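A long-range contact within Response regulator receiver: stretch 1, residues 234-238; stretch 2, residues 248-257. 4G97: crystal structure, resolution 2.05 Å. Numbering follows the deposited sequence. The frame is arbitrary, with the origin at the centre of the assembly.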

ATOM      1  N   THR A 234       2.886   6.362   1.193  1.00 28.22           N
ATOM      2  CA  THR A 234       3.048   5.470   0.047  1.00 28.40           C
ATOM      3  C   THR A 234       2.191   4.214   0.307  1.00 31.63           C
ATOM      4  O   THR A 234       1.574   3.687  -0.608  1.00 30.47           O
ATOM      5  CB  THR A 234       4.540   5.094  -0.108  1.00 29.69           C
ATOM      6  OG1 THR A 234       5.246   6.267  -0.460  1.00 35.79           O
ATOM      7  CG2 THR A 234       4.787   4.018  -1.161  1.00 25.96           C
ATOM      8  N   PHE A 235       2.216   3.713   1.542  1.00 27.93           N
ATOM      9  CA  PHE A 235       1.538   2.467   1.915  1.00 28.55           C
ATOM     10  C   PHE A 235       0.492   2.757   2.955  1.00 30.30           C
ATOM     11  O   PHE A 235       0.787   3.374   3.968  1.00 28.87           O
ATOM     12  CB  PHE A 235       2.557   1.420   2.396  1.00 29.66           C
ATOM     13  CG  PHE A 235       3.646   1.108   1.403  1.00 29.85           C
ATOM     14  CD1 PHE A 235       3.361   0.419   0.221  1.00 30.00           C
ATOM     15  CD2 PHE A 235       4.973   1.427   1.680  1.00 30.90           C
ATOM     16  CE1 PHE A 235       4.366   0.136  -0.701  1.00 30.00           C
ATOM     17  CE2 PHE A 235       5.988   1.124   0.760  1.00 32.17           C
ATOM     18  CZ  PHE A 235       5.681   0.474  -0.420  1.00 29.28           C
ATOM     19  N   LEU A 236      -0.751   2.400   2.649  1.00 28.55           N
ATOM     20  CA  LEU A 236      -1.891   2.753   3.490  1.00 29.19           C
ATOM     21  C   LEU A 236      -2.806   1.560   3.734  1.00 30.81           C
ATOM     22  O   LEU A 236      -3.365   1.005   2.795  1.00 28.64           O
ATOM     23  CB  LEU A 236      -2.668   3.879   2.766  1.00 29.98           C
ATOM     24  CG  LEU A 236      -3.507   4.850   3.582  1.00 35.07           C
ATOM     25  CD1 LEU A 236      -2.669   5.578   4.663  1.00 35.65           C
ATOM     26  CD2 LEU A 236      -4.116   5.884   2.664  1.00 35.60           C
ATOM     27  N   VAL A 237      -2.914   1.159   4.997  1.00 28.77           N
ATOM     28  CA  VAL A 237      -3.764   0.062   5.446  1.00 28.16           C
ATOM     29  C   VAL A 237      -5.053   0.718   5.970  1.00 31.92           C
ATOM     30  O   VAL A 237      -4.992   1.723   6.675  1.00 29.90           O
ATOM     31  CB  VAL A 237      -3.061  -0.802   6.545  1.00 31.13           C
ATOM     32  CG1 VAL A 237      -4.055  -1.695   7.289  1.00 31.86           C
ATOM     33  CG2 VAL A 237      -1.944  -1.655   5.962  1.00 29.85           C
ATOM     34  N   THR A 238      -6.209   0.148   5.629  1.00 30.09           N
ATOM     35  CA  THR A 238      -7.483   0.647   6.154  1.00 29.85           C
ATOM     36  C   THR A 238      -7.772  -0.083   7.483  1.00 34.05           C
ATOM     37  O   THR A 238      -7.536  -1.286   7.582  1.00 32.66           O
ATOM     38  CB  THR A 238      -8.600   0.441   5.129  1.00 37.37           C
ATOM     39  OG1 THR A 238      -8.331   1.259   3.987  1.00 40.29           O
ATOM     40  CG2 THR A 238      -9.995   0.790   5.682  1.00 32.09           C
ATOM     41  N   ALA A 248       0.155  -8.053   2.380  1.00 27.49           N
ATOM     42  CA  ALA A 248       0.478  -7.553   1.049  1.00 26.40           C
ATOM     43  C   ALA A 248       1.292  -6.292   1.096  1.00 30.14           C
ATOM     44  O   ALA A 248       2.249  -6.175   0.339  1.00 31.13           O
ATOM     45  CB  ALA A 248      -0.797  -7.306   0.254  1.00 26.38           C
ATOM     46  N   LEU A 249       0.903  -5.334   1.946  1.00 26.36           N
ATOM     47  CA  LEU A 249       1.608  -4.067   2.022  1.00 25.95           C
ATOM     48  C   LEU A 249       2.977  -4.178   2.685  1.00 29.91           C
ATOM     49  O   LEU A 249       3.897  -3.509   2.241  1.00 28.32           O
ATOM     50  CB  LEU A 249       0.750  -2.957   2.594  1.00 25.36           C
ATOM     51  CG  LEU A 249      -0.458  -2.587   1.712  1.00 28.45           C
ATOM     52  CD1 LEU A 249      -1.420  -1.716   2.475  1.00 26.94           C
ATOM     53  CD2 LEU A 249      -0.018  -1.926   0.400  1.00 27.99           C
ATOM     54  N   ILE A 250       3.131  -5.080   3.679  1.00 26.12           N
ATOM     55  CA  ILE A 250       4.448  -5.338   4.272  1.00 26.26           C
ATOM     56  C   ILE A 250       5.357  -5.940   3.203  1.00 30.92           C
ATOM     57  O   ILE A 250       6.498  -5.498   3.054  1.00 32.28           O
ATOM     58  CB  ILE A 250       4.412  -6.210   5.561  1.00 29.09           C
ATOM     59  CG1 ILE A 250       3.714  -5.447   6.687  1.00 28.68           C
ATOM     60  CG2 ILE A 250       5.857  -6.589   5.992  1.00 31.05           C
ATOM     61  CD1 ILE A 250       3.338  -6.324   7.869  1.00 32.98           C
ATOM     62  N   SER A 251       4.837  -6.919   2.443  1.00 25.87           N
ATOM     63  CA  SER A 251       5.562  -7.568   1.360  1.00 25.78           C
ATOM     64  C   SER A 251       6.065  -6.534   0.332  1.00 31.41           C
ATOM     65  O   SER A 251       7.242  -6.566  -0.033  1.00 31.98           O
ATOM     66  CB  SER A 251       4.685  -8.609   0.673  1.00 28.42           C
ATOM     67  OG  SER A 251       5.392  -9.189  -0.410  1.00 39.79           O
ATOM     68  N   GLN A 252       5.181  -5.632  -0.141  1.00 27.19           N
ATOM     69  CA  GLN A 252       5.587  -4.583  -1.084  1.00 26.39           C
ATOM     70  C   GLN A 252       6.657  -3.683  -0.487  1.00 29.21           C
ATOM     71  O   GLN A 252       7.640  -3.382  -1.158  1.00 28.82           O
ATOM     72  CB  GLN A 252       4.393  -3.721  -1.519  1.00 27.65           C
ATOM     73  CG  GLN A 252       3.407  -4.428  -2.420  1.00 34.64           C
ATOM     74  CD  GLN A 252       4.011  -4.905  -3.705  1.00 40.14           C
ATOM     75  OE1 GLN A 252       4.218  -6.086  -3.879  1.00 35.25           O
ATOM     76  NE2 GLN A 252       4.264  -4.014  -4.649  1.00 28.07           N
ATOM     77  N   ALA A 253       6.468  -3.243   0.761  1.00 26.45           N
ATOM     78  CA  ALA A 253       7.413  -2.335   1.431  1.00 26.80           C
ATOM     79  C   ALA A 253       8.830  -2.925   1.514  1.00 32.61           C
ATOM     80  O   ALA A 253       9.800  -2.190   1.330  1.00 32.07           O
ATOM     81  CB  ALA A 253       6.915  -1.969   2.818  1.00 26.88           C
ATOM     82  N   LEU A 254       8.935  -4.237   1.806  1.00 28.77           N
ATOM     83  CA  LEU A 254      10.195  -4.963   1.897  1.00 29.35           C
ATOM     84  C   LEU A 254      10.763  -5.247   0.505  1.00 32.13           C
ATOM     85  O   LEU A 254      11.978  -5.262   0.355  1.00 28.46           O
ATOM     86  CB  LEU A 254      10.021  -6.272   2.659  1.00 29.67           C
ATOM     87  CG  LEU A 254       9.728  -6.177   4.153  1.00 33.81           C
ATOM     88  CD1 LEU A 254       9.376  -7.541   4.701  1.00 33.38           C
ATOM     89  CD2 LEU A 254      10.926  -5.606   4.922  1.00 37.56           C
ATOM     90  N   PHE A 255       9.884  -5.469  -0.507  1.00 30.26           N
ATOM     91  CA  PHE A 255      10.269  -5.669  -1.908  1.00 31.30           C
ATOM     92  C   PHE A 255      10.995  -4.409  -2.428  1.00 36.14           C
ATOM     93  O   PHE A 255      12.080  -4.540  -3.007  1.00 36.37           O
ATOM     94  CB  PHE A 255       9.039  -6.006  -2.775  1.00 33.72           C
ATOM     95  CG  PHE A 255       9.293  -6.107  -4.260  1.00 35.35           C
ATOM     96  CD1 PHE A 255       9.841  -7.264  -4.813  1.00 38.36           C
ATOM     97  CD2 PHE A 255       9.010  -5.037  -5.107  1.00 37.73           C
ATOM     98  CE1 PHE A 255      10.106  -7.345  -6.187  1.00 38.94           C
ATOM     99  CE2 PHE A 255       9.291  -5.112  -6.478  1.00 40.58           C
ATOM    100  CZ  PHE A 255       9.815  -6.274  -7.012  1.00 38.62           C
ATOM    101  N   PHE A 256      10.416  -3.198  -2.183  1.00 31.19           N
ATOM    102  CA  PHE A 256      11.032  -1.931  -2.598  1.00 31.15           C
ATOM    103  C   PHE A 256      12.208  -1.546  -1.741  1.00 34.26           C
ATOM    104  O   PHE A 256      13.144  -0.952  -2.265  1.00 32.91           O
ATOM    105  CB  PHE A 256      10.019  -0.778  -2.698  1.00 32.78           C
ATOM    106  CG  PHE A 256       9.070  -0.977  -3.853  1.00 34.17           C
ATOM    107  CD1 PHE A 256       9.512  -0.852  -5.167  1.00 36.70           C
ATOM    108  CD2 PHE A 256       7.739  -1.314  -3.631  1.00 35.93           C
ATOM    109  CE1 PHE A 256       8.640  -1.062  -6.238  1.00 36.92           C
ATOM    110  CE2 PHE A 256       6.871  -1.532  -4.703  1.00 37.07           C
ATOM    111  CZ  PHE A 256       7.332  -1.407  -5.995  1.00 35.60           C
ATOM    112  N   GLU A 257      12.187  -1.907  -0.439  1.00 31.18           N
ATOM    113  CA  GLU A 257      13.309  -1.612   0.465  1.00 32.79           C
ATOM    114  C   GLU A 257      14.559  -2.360   0.042  1.00 36.82           C
ATOM    115  O   GLU A 257      15.655  -1.791   0.056  1.00 36.53           O
ATOM    116  CB  GLU A 257      12.968  -1.886   1.943  1.00 34.01           C
ATOM    117  CG  GLU A 257      14.019  -1.410   2.935  1.00 41.78           C
ATOM    118  CD  GLU A 257      14.399   0.060   2.911  1.00 55.72           C
ATOM    119  OE1 GLU A 257      13.646   0.869   2.323  1.00 44.47           O
ATOM    120  OE2 GLU A 257      15.459   0.401   3.484  1.00 55.56           O
TER

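Packing a helix against a neighbouring chain segment can centre on a single aromatic ring, and this contact is a compact example. Phe235 supplies the ring. Its CA-to-CB bond points toward the helix, chi1 is m, and 102 Å² of the residue is covered, the largest share on either stretch. Over one face lies Ala253, whose CB sits 4.2 Å from the centroid of the Phe235 ring, 27° off the normal, a CH-pi contact. The small methyl lets the aromatic ring come close to the backbone itself: Phe235 CZ is 3.8 Å from Ala253 CA.

The residues one turn to each side of Ala253 extend the patch. Leu249, with chi angles m and t, brings CD2 to 4.1 Å from Phe235 CD1, while Phe256 meets the ring near its plane, its CD2 lying 4.2 Å from Phe235 CZ. Leu249 also reaches the strand. Leu249 CD1 is 3.5 Å from Val237 CG2 and 3.4 Å from the backbone O of Leu236, so its two methyls touch different residues. The branched leucine thus spans from the ring to Leu236 and Val237. The CA-to-CB bond of Leu236 points away, and its closest contact here is through its backbone O.

At the polar edge, Gln252 shows how a long amide side chain can serve an apolar contact. Its CA-to-CB bond points toward the first stretch and Gln252 CB approaches Phe235 CE1 at 3.9 Å, but the end leads away, and both OE1 and NE2 are hydrogen-bonded elsewhere in the structure. No hydrogen bond crosses between the stretches. Within the helix, backbone hydrogen bonds have donors from Gln252 N through Glu257 N, among them Ala253 N to Leu249 O at 3.0 Å. The contact, 272 Å² buried over both sides, rests on apolar packing, with backbone atoms taking part at Leu236 and Ala253.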